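Local coordinates for protein enterotoxin SEN variant (Staphylococcus aureus, PDB 6KRY) that probably acts as a superantigenic toxin, a secreted enterotoxin of the staphylococcal and streptococcal toxin family, at residues R154-Y164 / Y189-G197; Q42-L50 / S62-A73. All blocks are in the same frame, centred on the assembly; numbering follows the deposited sequence.

Contact 1 of 2, residues R154-Y164 / Y189-G197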
loop_
_atom_site.group_PDB
_atom_site.type_symbol
_atom_site.label_atom_id
_atom_site.label_comp_id
_atom_site.label_asym_id
_atom_site.label_seq_id
_atom_site.Cartn_x
_atom_site.Cartn_y
_atom_site.Cartn_z
ATOM N N ARG A 154 6.192 1.391 5.458
ATOM C CA ARG A 154 7.243 1.674 4.521
ATOM C C ARG A 154 7.598 3.169 4.548
ATOM O O ARG A 154 8.803 3.521 4.478
ATOM C CB ARG A 154 6.879 1.176 3.131
ATOM C CG ARG A 154 6.959 -0.332 3.001
ATOM C CD ARG A 154 6.824 -0.785 1.564
ATOM N NE ARG A 154 6.474 -2.201 1.500
ATOM C CZ ARG A 154 6.762 -3.005 0.507
ATOM N NH1 ARG A 154 7.686 -2.675 -0.384
ATOM N NH2 ARG A 154 6.108 -4.149 0.418
ATOM N N PHE A 155 6.586 4.036 4.694
ATOM C CA PHE A 155 6.821 5.457 4.764
ATOM C C PHE A 155 7.757 5.767 5.956
ATOM O O PHE A 155 8.715 6.534 5.860
ATOM C CB PHE A 155 5.471 6.161 4.888
ATOM C CG PHE A 155 5.596 7.644 4.731
ATOM C CD1 PHE A 155 5.672 8.200 3.471
ATOM C CD2 PHE A 155 5.748 8.461 5.854
ATOM C CE1 PHE A 155 5.852 9.569 3.330
ATOM C CE2 PHE A 155 5.886 9.838 5.719
ATOM C CZ PHE A 155 5.964 10.382 4.453
ATOM N N LYS A 156 7.464 5.154 7.097
ATOM C CA LYS A 156 8.270 5.365 8.307
ATOM C C LYS A 156 9.665 4.749 8.148
ATOM O O LYS A 156 10.699 5.351 8.519
ATOM C CB LYS A 156 7.536 4.767 9.492
ATOM C CG LYS A 156 6.487 5.674 10.097
ATOM C CD LYS A 156 6.797 5.962 11.560
ATOM C CE LYS A 156 8.258 6.318 11.765
ATOM N NZ LYS A 156 8.428 7.303 12.861
ATOM N N LEU A 157 9.747 3.587 7.519
ATOM C CA LEU A 157 11.064 2.999 7.298
ATOM C C LEU A 157 11.891 3.868 6.345
ATOM O O LEU A 157 13.158 3.916 6.468
ATOM C CB LEU A 157 10.967 1.579 6.738
ATOM C CG LEU A 157 10.354 0.520 7.630
ATOM C CD1 LEU A 157 10.239 -0.804 6.883
ATOM C CD2 LEU A 157 11.125 0.333 8.923
ATOM N N GLU A 158 11.256 4.470 5.347
ATOM C CA GLU A 158 12.017 5.293 4.388
ATOM C C GLU A 158 12.583 6.483 5.178
ATOM O O GLU A 158 13.712 6.863 4.972
ATOM C CB GLU A 158 11.162 5.730 3.200
ATOM C CG GLU A 158 11.851 6.699 2.253
ATOM C CD GLU A 158 13.168 6.211 1.667
ATOM O OE1 GLU A 158 14.075 7.075 1.413
ATOM O OE2 GLU A 158 13.277 4.989 1.467
ATOM N N ASN A 159 11.768 7.042 6.079
ATOM C CA ASN A 159 12.174 8.218 6.838
ATOM C C ASN A 159 13.350 7.849 7.765
ATOM O O ASN A 159 14.333 8.590 7.817
ATOM C CB ASN A 159 11.014 8.839 7.609
ATOM C CG ASN A 159 11.480 10.016 8.443
ATOM O OD1 ASN A 159 11.797 9.834 9.605
ATOM N ND2 ASN A 159 11.609 11.186 7.844
ATOM N N LEU A 160 13.273 6.705 8.462
ATOM C CA LEU A 160 14.245 6.340 9.516
ATOM C C LEU A 160 15.492 5.659 8.940
ATOM O O LEU A 160 16.576 5.847 9.507
ATOM C CB LEU A 160 13.587 5.407 10.543
ATOM C CG LEU A 160 12.380 5.971 11.307
ATOM C CD1 LEU A 160 11.713 4.898 12.140
ATOM C CD2 LEU A 160 12.767 7.154 12.178
ATOM N N TYR A 161 15.348 4.852 7.880
ATOM C CA TYR A 161 16.431 3.979 7.426
ATOM C C TYR A 161 16.845 4.186 5.956
ATOM O O TYR A 161 17.736 3.490 5.495
ATOM C CB TYR A 161 16.033 2.518 7.607
ATOM C CG TYR A 161 15.832 2.164 9.054
ATOM C CD1 TYR A 161 16.908 1.970 9.908
ATOM C CD2 TYR A 161 14.566 2.027 9.572
ATOM C CE1 TYR A 161 16.720 1.660 11.251
ATOM C CE2 TYR A 161 14.353 1.694 10.903
ATOM C CZ TYR A 161 15.431 1.532 11.748
ATOM O OH TYR A 161 15.201 1.237 13.057
ATOM N N LYS A 162 16.174 5.068 5.212
ATOM C CA LYS A 162 16.544 5.361 3.815
ATOM C C LYS A 162 16.570 4.076 2.981
ATOM O O LYS A 162 17.496 3.834 2.165
ATOM C CB LYS A 162 17.898 6.085 3.768
ATOM C CG LYS A 162 18.049 7.168 4.808
ATOM C CD LYS A 162 17.548 8.482 4.369
ATOM C CE LYS A 162 18.587 9.204 3.538
ATOM N NZ LYS A 162 18.279 10.648 3.431
ATOM N N ILE A 163 15.532 3.253 3.167
ATOM C CA ILE A 163 15.391 1.994 2.493
ATOM C C ILE A 163 15.672 2.133 0.999
ATOM O O ILE A 163 16.403 1.323 0.450
ATOM C CB ILE A 163 13.956 1.460 2.697
ATOM C CG1 ILE A 163 13.697 1.120 4.155
ATOM C CG2 ILE A 163 13.675 0.271 1.793
ATOM C CD1 ILE A 163 14.714 0.221 4.739
ATOM N N TYR A 164 15.013 3.086 0.330
ATOM C CA TYR A 164 15.005 3.090 -1.152
ATOM C C TYR A 164 15.966 4.119 -1.770
ATOM O O TYR A 164 16.124 4.135 -2.987
ATOM C CB TYR A 164 13.582 3.314 -1.685
ATOM C CG TYR A 164 12.679 2.150 -1.396
ATOM C CD1 TYR A 164 13.007 0.872 -1.808
ATOM C CD2 TYR A 164 11.521 2.304 -0.658
ATOM C CE1 TYR A 164 12.201 -0.215 -1.490
ATOM C CE2 TYR A 164 10.675 1.236 -0.375
ATOM C CZ TYR A 164 11.014 -0.025 -0.797
ATOM O OH TYR A 164 10.207 -1.099 -0.504
ATOM N N TYR A 189 4.746 -12.382 4.476
ATOM C CA TYR A 189 5.670 -11.314 4.386
ATOM C C TYR A 189 5.737 -10.782 2.952
ATOM O O TYR A 189 5.318 -11.451 2.022
ATOM C CB TYR A 189 7.037 -11.757 4.906
ATOM C CG TYR A 189 7.874 -12.595 3.967
ATOM C CD1 TYR A 189 7.839 -13.983 4.013
ATOM C CD2 TYR A 189 8.743 -12.002 3.062
ATOM C CE1 TYR A 189 8.634 -14.753 3.171
ATOM C CE2 TYR A 189 9.534 -12.754 2.214
ATOM C CZ TYR A 189 9.499 -14.135 2.286
ATOM O OH TYR A 189 10.307 -14.869 1.464
ATOM N N TYR A 190 6.221 -9.539 2.838
ATOM C CA TYR A 190 6.667 -8.964 1.593
ATOM C C TYR A 190 8.168 -8.667 1.689
ATOM O O TYR A 190 8.675 -8.279 2.755
ATOM C CB TYR A 190 5.927 -7.665 1.282
ATOM C CG TYR A 190 4.439 -7.785 1.067
ATOM C CD1 TYR A 190 3.897 -8.803 0.294
ATOM C CD2 TYR A 190 3.575 -6.828 1.564
ATOM C CE1 TYR A 190 2.532 -8.922 0.099
ATOM C CE2 TYR A 190 2.211 -6.912 1.357
ATOM C CZ TYR A 190 1.684 -7.956 0.606
ATOM O OH TYR A 190 0.342 -8.052 0.371
ATOM N N ASP A 191 8.860 -8.846 0.568
ATOM C CA ASP A 191 10.225 -8.482 0.434
ATOM C C ASP A 191 10.257 -7.030 -0.042
ATOM O O ASP A 191 9.747 -6.720 -1.119
ATOM C CB ASP A 191 10.889 -9.450 -0.541
ATOM C CG ASP A 191 12.320 -9.159 -0.953
ATOM O OD1 ASP A 191 12.853 -8.057 -0.612
ATOM O OD2 ASP A 191 12.915 -10.059 -1.649
ATOM N N LEU A 192 10.895 -6.166 0.743
ATOM C CA LEU A 192 10.978 -4.741 0.488
ATOM C C LEU A 192 11.652 -4.411 -0.845
ATOM O O LEU A 192 11.349 -3.358 -1.413
ATOM C CB LEU A 192 11.722 -4.039 1.633
ATOM C CG LEU A 192 11.030 -4.054 2.998
ATOM C CD1 LEU A 192 11.934 -3.426 4.040
ATOM C CD2 LEU A 192 9.681 -3.346 2.945
ATOM N N TYR A 193 12.576 -5.260 -1.318
ATOM C CA TYR A 193 13.341 -4.955 -2.512
ATOM C C TYR A 193 12.861 -5.793 -3.690
ATOM O O TYR A 193 13.527 -5.837 -4.706
ATOM C CB TYR A 193 14.826 -5.126 -2.197
ATOM C CG TYR A 193 15.314 -4.080 -1.230
ATOM C CD1 TYR A 193 15.309 -2.741 -1.564
ATOM C CD2 TYR A 193 15.753 -4.426 0.034
ATOM C CE1 TYR A 193 15.755 -1.771 -0.674
ATOM C CE2 TYR A 193 16.173 -3.466 0.947
ATOM C CZ TYR A 193 16.183 -2.138 0.588
ATOM O OH TYR A 193 16.621 -1.238 1.495
ATOM N N ASN A 194 11.746 -6.504 -3.523
ATOM C CA ASN A 194 11.153 -7.306 -4.579
ATOM C C ASN A 194 9.962 -6.526 -5.152
ATOM O O ASN A 194 8.822 -6.863 -4.897
ATOM C CB ASN A 194 10.672 -8.667 -4.091
ATOM C CG ASN A 194 10.130 -9.546 -5.203
ATOM O OD1 ASN A 194 10.535 -9.437 -6.347
ATOM N ND2 ASN A 194 9.144 -10.371 -4.890
ATOM N N ILE A 195 10.268 -5.526 -5.970
ATOM C CA ILE A 195 9.293 -4.650 -6.607
ATOM C C ILE A 195 9.256 -4.945 -8.110
ATOM O O ILE A 195 10.272 -5.056 -8.763
ATOM C CB ILE A 195 9.645 -3.179 -6.358
ATOM C CG1 ILE A 195 9.940 -2.903 -4.885
ATOM C CG2 ILE A 195 8.529 -2.286 -6.874
ATOM C CD1 ILE A 195 8.722 -2.973 -4.026
ATOM N N LYS A 196 8.054 -5.068 -8.656
ATOM C CA LYS A 196 7.919 -5.423 -10.081
ATOM C C LYS A 196 7.940 -4.149 -10.929
ATOM O O LYS A 196 7.331 -3.128 -10.566
ATOM C CB LYS A 196 6.654 -6.255 -10.301
ATOM C CG LYS A 196 6.447 -7.359 -9.267
ATOM C CD LYS A 196 7.675 -8.242 -8.918
ATOM C CE LYS A 196 7.511 -9.698 -9.319
ATOM N NZ LYS A 196 7.630 -9.844 -10.794
ATOM N N GLY A 197 8.689 -4.206 -12.040
ATOM C CA GLY A 197 8.670 -3.223 -13.130
ATOM C C GLY A 197 9.383 -1.921 -12.808
ATOM O O GLY A 197 10.165 -1.862 -11.894
HETATM O O HOH W 1 7.463 -5.378 -1.749
#
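Tyr164 and Tyr193 each donate a hydrogen bond from the side-chain hydroxyl to a backbone carbonyl of the other segment. Tyr164 OH donates to Leu192 O at 2.7 Å, in the carbonyl plane and on a lone pair. Tyr193 OH donates to Ile163 O over 2.8 Å, tilted 23° from that carbonyl's plane. Between these reciprocal bonds the two rings meet obliquely, with centroids 5.8 Å apart and planes at 79°. Tyr164 OH also accepts from Arg154 NH1 at 3.0 Å, so two bonds grip this hydroxyl. Asp191 OD1 accepts from Tyr193 N, an Asx turn, with the donor above the carboxylate plane.

Charge enters through Arg154, whose extended chain carries the guanidinium past Leu192; NE forms a salt bridge with Asp150. NH2 donates to a water that in turn donates to Asp191 O.

Apolar contacts fill in around the polar ones. Leu192 CD2 lies over one face of the guanidinium, toward its rim, 3.7 Å from Arg154 NE, while Ile163 CG2 reaches Tyr193 CZ at 3.7 Å.

The contact thus ties the last turns of helix 146-161 and the residues just after it to the loop after edge strand 188-191 in the beta-grasp domain, with helix 15-26 against Arg154 and Tyr164 and strand 218-225 against Leu157 and Leu192.

Contact 2 of 2, residues Q42-L50 / S62-A73; sequences QLLNNTIIL and SLKVEFNSSDLA
Ile48 and Val65 form a hydrogen-bonded antiparallel pair, with Ile48 N to Val65 O at 3.0 Å and Val65 N to Ile48 O at 2.9 Å. Leu50 and Leu63 repeat this two-bond pattern, and the N-to-C directions of the short strand segments 47-50 and 62-66 are 162° apart, close to antiparallel. Beyond the last strand pair, Thr47 with Glu66, Phe67 N still donates to Asn46 O at 2.9 Å, which carries the pairing into the turn.

The Ile48 side chain can be followed outward. Its CB branches with CG1 between the backbone N and the carbonyl carbon (chi1 67°), a placement that turns CG1 toward the partner strand and CG2 toward the helix. CG1 lies 3.9 Å from Val65 CB, the two side chains running side by side in the same direction. CG2 approaches Ala73 CB at 4.2 Å. At the tip, CD1 arrives at the edge of the Phe67 ring, 4.0 Å from CE2; Val65 CG1 lies over one face of that ring, toward its rim.

On the sheet face of Thr47, Ile49 and Lys64, the aliphatic part of the lysine crosses Thr47 and Ile49, and its NZ bonds to Val93 O. Thr47 N closes the type I turn from Leu44 to Thr47 on Leu44 O, and Thr47 OG1 donates to the same oxygen, in the carbonyl plane on a lone pair, while accepting from Leu43 N. Against this turn sits the helix start, where Ala73 CB is 3.3 Å from Asn45 O and Ser69, the N-cap of helix 70-76, accepts from Leu72 N through its OG.

The contact joins the hairpin of strands 47-55 and 60-66 in the OB-fold domain to the beginning of helix 70-76. Strand 60-66 also pairs in parallel with strand 100-109, while Ile81 of strand 81-84 packs on Ile48 and Leu50.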
loop_
_atom_site.group_PDB
_atom_site.type_symbol
_atom_site.label_atom_id
_atom_site.label_comp_id
_atom_site.label_asym_id
_atom_site.label_seq_id
_atom_site.Cartn_x
_atom_site.Cartn_y
_atom_site.Cartn_z
ATOM N N GLN A 42 -17.414 2.214 -14.681
ATOM C CA GLN A 42 -16.612 1.043 -14.744
ATOM C C GLN A 42 -16.088 0.935 -16.181
ATOM O O GLN A 42 -16.830 1.229 -17.103
ATOM C CB GLN A 42 -17.495 -0.136 -14.377
ATOM C CG GLN A 42 -16.842 -1.451 -14.541
ATOM C CD GLN A 42 -17.669 -2.545 -13.905
ATOM O OE1 GLN A 42 -18.857 -2.712 -14.227
ATOM N NE2 GLN A 42 -17.086 -3.205 -12.910
ATOM N N LEU A 43 -14.827 0.546 -16.359
ATOM C CA LEU A 43 -14.319 0.181 -17.702
ATOM C C LEU A 43 -14.213 -1.346 -17.734
ATOM O O LEU A 43 -15.239 -1.995 -17.922
ATOM C CB LEU A 43 -13.008 0.912 -17.976
ATOM C CG LEU A 43 -13.208 2.363 -18.395
ATOM C CD1 LEU A 43 -11.860 3.062 -18.488
ATOM C CD2 LEU A 43 -14.001 2.467 -19.692
ATOM N N LEU A 44 -13.049 -1.923 -17.437
ATOM C CA LEU A 44 -13.004 -3.390 -17.415
ATOM C C LEU A 44 -13.812 -3.860 -16.201
ATOM O O LEU A 44 -14.014 -3.122 -15.215
ATOM C CB LEU A 44 -11.573 -3.926 -17.327
ATOM C CG LEU A 44 -10.657 -3.666 -18.516
ATOM C CD1 LEU A 44 -9.332 -4.405 -18.360
ATOM C CD2 LEU A 44 -11.326 -4.069 -19.812
ATOM N N ASN A 45 -14.213 -5.123 -16.242
ATOM C CA ASN A 45 -15.062 -5.716 -15.224
ATOM C C ASN A 45 -14.350 -5.858 -13.871
ATOM O O ASN A 45 -14.992 -6.128 -12.838
ATOM C CB ASN A 45 -15.621 -7.044 -15.735
ATOM C CG ASN A 45 -16.777 -6.811 -16.683
ATOM O OD1 ASN A 45 -17.530 -5.847 -16.511
ATOM N ND2 ASN A 45 -16.896 -7.640 -17.701
ATOM N N ASN A 46 -13.042 -5.687 -13.849
ATOM C CA ASN A 46 -12.303 -5.731 -12.576
ATOM C C ASN A 46 -11.933 -4.316 -12.080
ATOM O O ASN A 46 -11.080 -4.213 -11.216
ATOM C CB ASN A 46 -11.039 -6.589 -12.711
ATOM C CG ASN A 46 -10.103 -6.145 -13.824
ATOM O OD1 ASN A 46 -10.359 -5.189 -14.549
ATOM N ND2 ASN A 46 -8.967 -6.806 -13.949
ATOM N N THR A 47 -12.615 -3.260 -12.565
ATOM C CA THR A 47 -12.396 -1.884 -12.156
ATOM C C THR A 47 -13.698 -1.268 -11.659
ATOM O O THR A 47 -14.780 -1.745 -11.969
ATOM C CB THR A 47 -11.895 -0.999 -13.302
ATOM O OG1 THR A 47 -12.934 -0.865 -14.296
ATOM C CG2 THR A 47 -10.603 -1.547 -13.884
ATOM N N ILE A 48 -13.564 -0.218 -10.848
ATOM C CA ILE A 48 -14.617 0.694 -10.536
ATOM C C ILE A 48 -14.057 2.117 -10.633
ATOM O O ILE A 48 -12.865 2.353 -10.438
ATOM C CB ILE A 48 -15.217 0.406 -9.134
ATOM C CG1 ILE A 48 -14.225 0.685 -8.000
ATOM C CG2 ILE A 48 -15.782 -1.001 -9.038
ATOM C CD1 ILE A 48 -14.748 0.349 -6.611
ATOM N N ILE A 49 -14.925 3.066 -11.023
ATOM C CA ILE A 49 -14.553 4.428 -11.226
ATOM C C ILE A 49 -15.381 5.333 -10.324
ATOM O O ILE A 49 -16.607 5.238 -10.247
ATOM C CB ILE A 49 -14.647 4.811 -12.718
ATOM C CG1 ILE A 49 -13.639 3.991 -13.535
ATOM C CG2 ILE A 49 -14.421 6.307 -12.909
ATOM C CD1 ILE A 49 -13.844 4.047 -14.995
ATOM N N LEU A 50 -14.656 6.215 -9.636
ATOM C CA LEU A 50 -15.183 7.198 -8.704
ATOM C C LEU A 50 -14.892 8.608 -9.206
ATOM O O LEU A 50 -13.764 8.902 -9.637
ATOM C CB LEU A 50 -14.522 7.030 -7.344
ATOM C CG LEU A 50 -14.819 5.710 -6.661
ATOM C CD1 LEU A 50 -13.704 4.727 -6.939
ATOM C CD2 LEU A 50 -15.030 5.931 -5.184
ATOM N N SER A 62 -10.905 12.182 -11.217
ATOM C CA SER A 62 -11.527 10.860 -11.120
ATOM C C SER A 62 -10.496 9.820 -10.678
ATOM O O SER A 62 -9.311 10.025 -10.841
ATOM C CB SER A 62 -12.156 10.440 -12.438
ATOM O OG SER A 62 -13.202 11.325 -12.816
ATOM N N LEU A 63 -10.988 8.710 -10.127
ATOM C CA LEU A 63 -10.122 7.639 -9.643
ATOM C C LEU A 63 -10.646 6.306 -10.179
ATOM O O LEU A 63 -11.826 5.982 -9.962
ATOM C CB LEU A 63 -10.176 7.583 -8.110
ATOM C CG LEU A 63 -9.230 6.554 -7.499
ATOM C CD1 LEU A 63 -7.775 6.934 -7.769
ATOM C CD2 LEU A 63 -9.495 6.406 -6.011
ATOM N N LYS A 64 -9.744 5.513 -10.756
ATOM C CA LYS A 64 -10.127 4.172 -11.134
ATOM C C LYS A 64 -9.381 3.229 -10.199
ATOM O O LYS A 64 -8.174 3.311 -10.033
ATOM C CB LYS A 64 -9.753 3.904 -12.593
ATOM C CG LYS A 64 -10.107 2.505 -13.072
ATOM C CD LYS A 64 -9.845 2.269 -14.537
ATOM C CE LYS A 64 -8.402 2.032 -14.834
ATOM N NZ LYS A 64 -8.232 1.708 -16.258
ATOM N N VAL A 65 -10.132 2.384 -9.525
ATOM C CA VAL A 65 -9.564 1.314 -8.724
ATOM C C VAL A 65 -9.575 0.035 -9.553
ATOM O O VAL A 65 -10.605 -0.341 -10.132
ATOM C CB VAL A 65 -10.347 1.110 -7.408
ATOM C CG1 VAL A 65 -9.738 -0.020 -6.592
ATOM C CG2 VAL A 65 -10.407 2.400 -6.602
ATOM N N GLU A 66 -8.414 -0.628 -9.557
ATOM C CA GLU A 66 -8.189 -1.870 -10.265
ATOM C C GLU A 66 -8.003 -3.011 -9.252
ATOM O O GLU A 66 -7.160 -2.910 -8.345
ATOM C CB GLU A 66 -6.959 -1.756 -11.168
ATOM C CG GLU A 66 -7.076 -0.698 -12.246
ATOM C CD GLU A 66 -5.778 -0.260 -12.943
ATOM O OE1 GLU A 66 -5.769 -0.242 -14.200
ATOM O OE2 GLU A 66 -4.811 0.158 -12.241
ATOM N N PHE A 67 -8.751 -4.105 -9.470
ATOM C CA PHE A 67 -8.718 -5.298 -8.666
ATOM C C PHE A 67 -8.259 -6.444 -9.566
ATOM O O PHE A 67 -8.265 -6.256 -10.784
ATOM C CB PHE A 67 -10.078 -5.675 -8.118
ATOM C CG PHE A 67 -10.730 -4.635 -7.249
ATOM C CD1 PHE A 67 -10.316 -4.436 -5.943
ATOM C CD2 PHE A 67 -11.766 -3.859 -7.749
ATOM C CE1 PHE A 67 -10.910 -3.451 -5.168
ATOM C CE2 PHE A 67 -12.362 -2.874 -6.977
ATOM C CZ PHE A 67 -11.945 -2.699 -5.678
ATOM N N ASN A 68 -7.954 -7.594 -8.968
ATOM C CA ASN A 68 -7.407 -8.720 -9.726
ATOM C C ASN A 68 -8.552 -9.645 -10.181
ATOM O O ASN A 68 -8.267 -10.665 -10.799
ATOM C CB ASN A 68 -6.317 -9.494 -8.983
ATOM C CG ASN A 68 -6.806 -10.280 -7.780
ATOM O OD1 ASN A 68 -7.980 -10.239 -7.421
ATOM N ND2 ASN A 68 -5.918 -11.023 -7.137
ATOM N N SER A 69 -9.811 -9.258 -9.962
ATOM C CA SER A 69 -10.961 -10.101 -10.349
ATOM C C SER A 69 -12.213 -9.246 -10.490
ATOM O O SER A 69 -12.366 -8.255 -9.774
ATOM C CB SER A 69 -11.201 -11.220 -9.340
ATOM O OG SER A 69 -11.764 -10.716 -8.119
ATOM N N SER A 70 -13.141 -9.724 -11.330
ATOM C CA SER A 70 -14.472 -9.213 -11.459
ATOM C C SER A 70 -15.232 -9.387 -10.148
ATOM O O SER A 70 -16.042 -8.560 -9.739
ATOM C CB SER A 70 -15.193 -9.917 -12.609
ATOM O OG SER A 70 -14.653 -9.477 -13.838
ATOM N N ASP A 71 -14.991 -10.516 -9.483
ATOM C CA ASP A 71 -15.582 -10.780 -8.171
ATOM C C ASP A 71 -15.323 -9.636 -7.176
ATOM O O ASP A 71 -16.256 -9.187 -6.474
ATOM C CB ASP A 71 -15.056 -12.102 -7.615
ATOM C CG ASP A 71 -16.123 -13.178 -7.665
ATOM O OD1 ASP A 71 -17.118 -13.046 -6.875
ATOM O OD2 ASP A 71 -15.970 -14.127 -8.487
ATOM N N LEU A 72 -14.074 -9.149 -7.106
ATOM C CA LEU A 72 -13.745 -8.078 -6.152
ATOM C C LEU A 72 -14.459 -6.797 -6.556
ATOM O O LEU A 72 -15.070 -6.099 -5.724
ATOM C CB LEU A 72 -12.230 -7.852 -6.081
ATOM C CG LEU A 72 -11.436 -8.761 -5.157
ATOM C CD1 LEU A 72 -9.942 -8.551 -5.352
ATOM C CD2 LEU A 72 -11.807 -8.550 -3.694
ATOM N N ALA A 73 -14.426 -6.448 -7.845
ATOM C CA ALA A 73 -15.108 -5.245 -8.265
ATOM C C ALA A 73 -16.611 -5.292 -7.888
ATOM O O ALA A 73 -17.185 -4.329 -7.392
ATOM C CB ALA A 73 -14.862 -5.040 -9.755
HETATM O O HOH W 2 -10.095 -0.550 -17.141
#

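Contact 1 and contact 2 fall in different domains: residues 154-164 and 189-197 in the beta-grasp range, residues 42-50 and 62-73 in the OB-fold range. Their centres are about 27 Å apart and lie on opposite sides of the chain's centre; the nearest atoms are about 10 Å apart, so neither touches the other. Contact 2 closes before contact 1 opens, so the two are in series along the chain. Contact 1 lies nearer the chain's centre, about 11 Å against about 17 Å between centres, and is the more buried: seven of its eight touching residues are buried, against ten of seventeen. It relies on side-chain hydroxyls bonded to backbone carbonyls, whereas contact 2 rests on strand pairing.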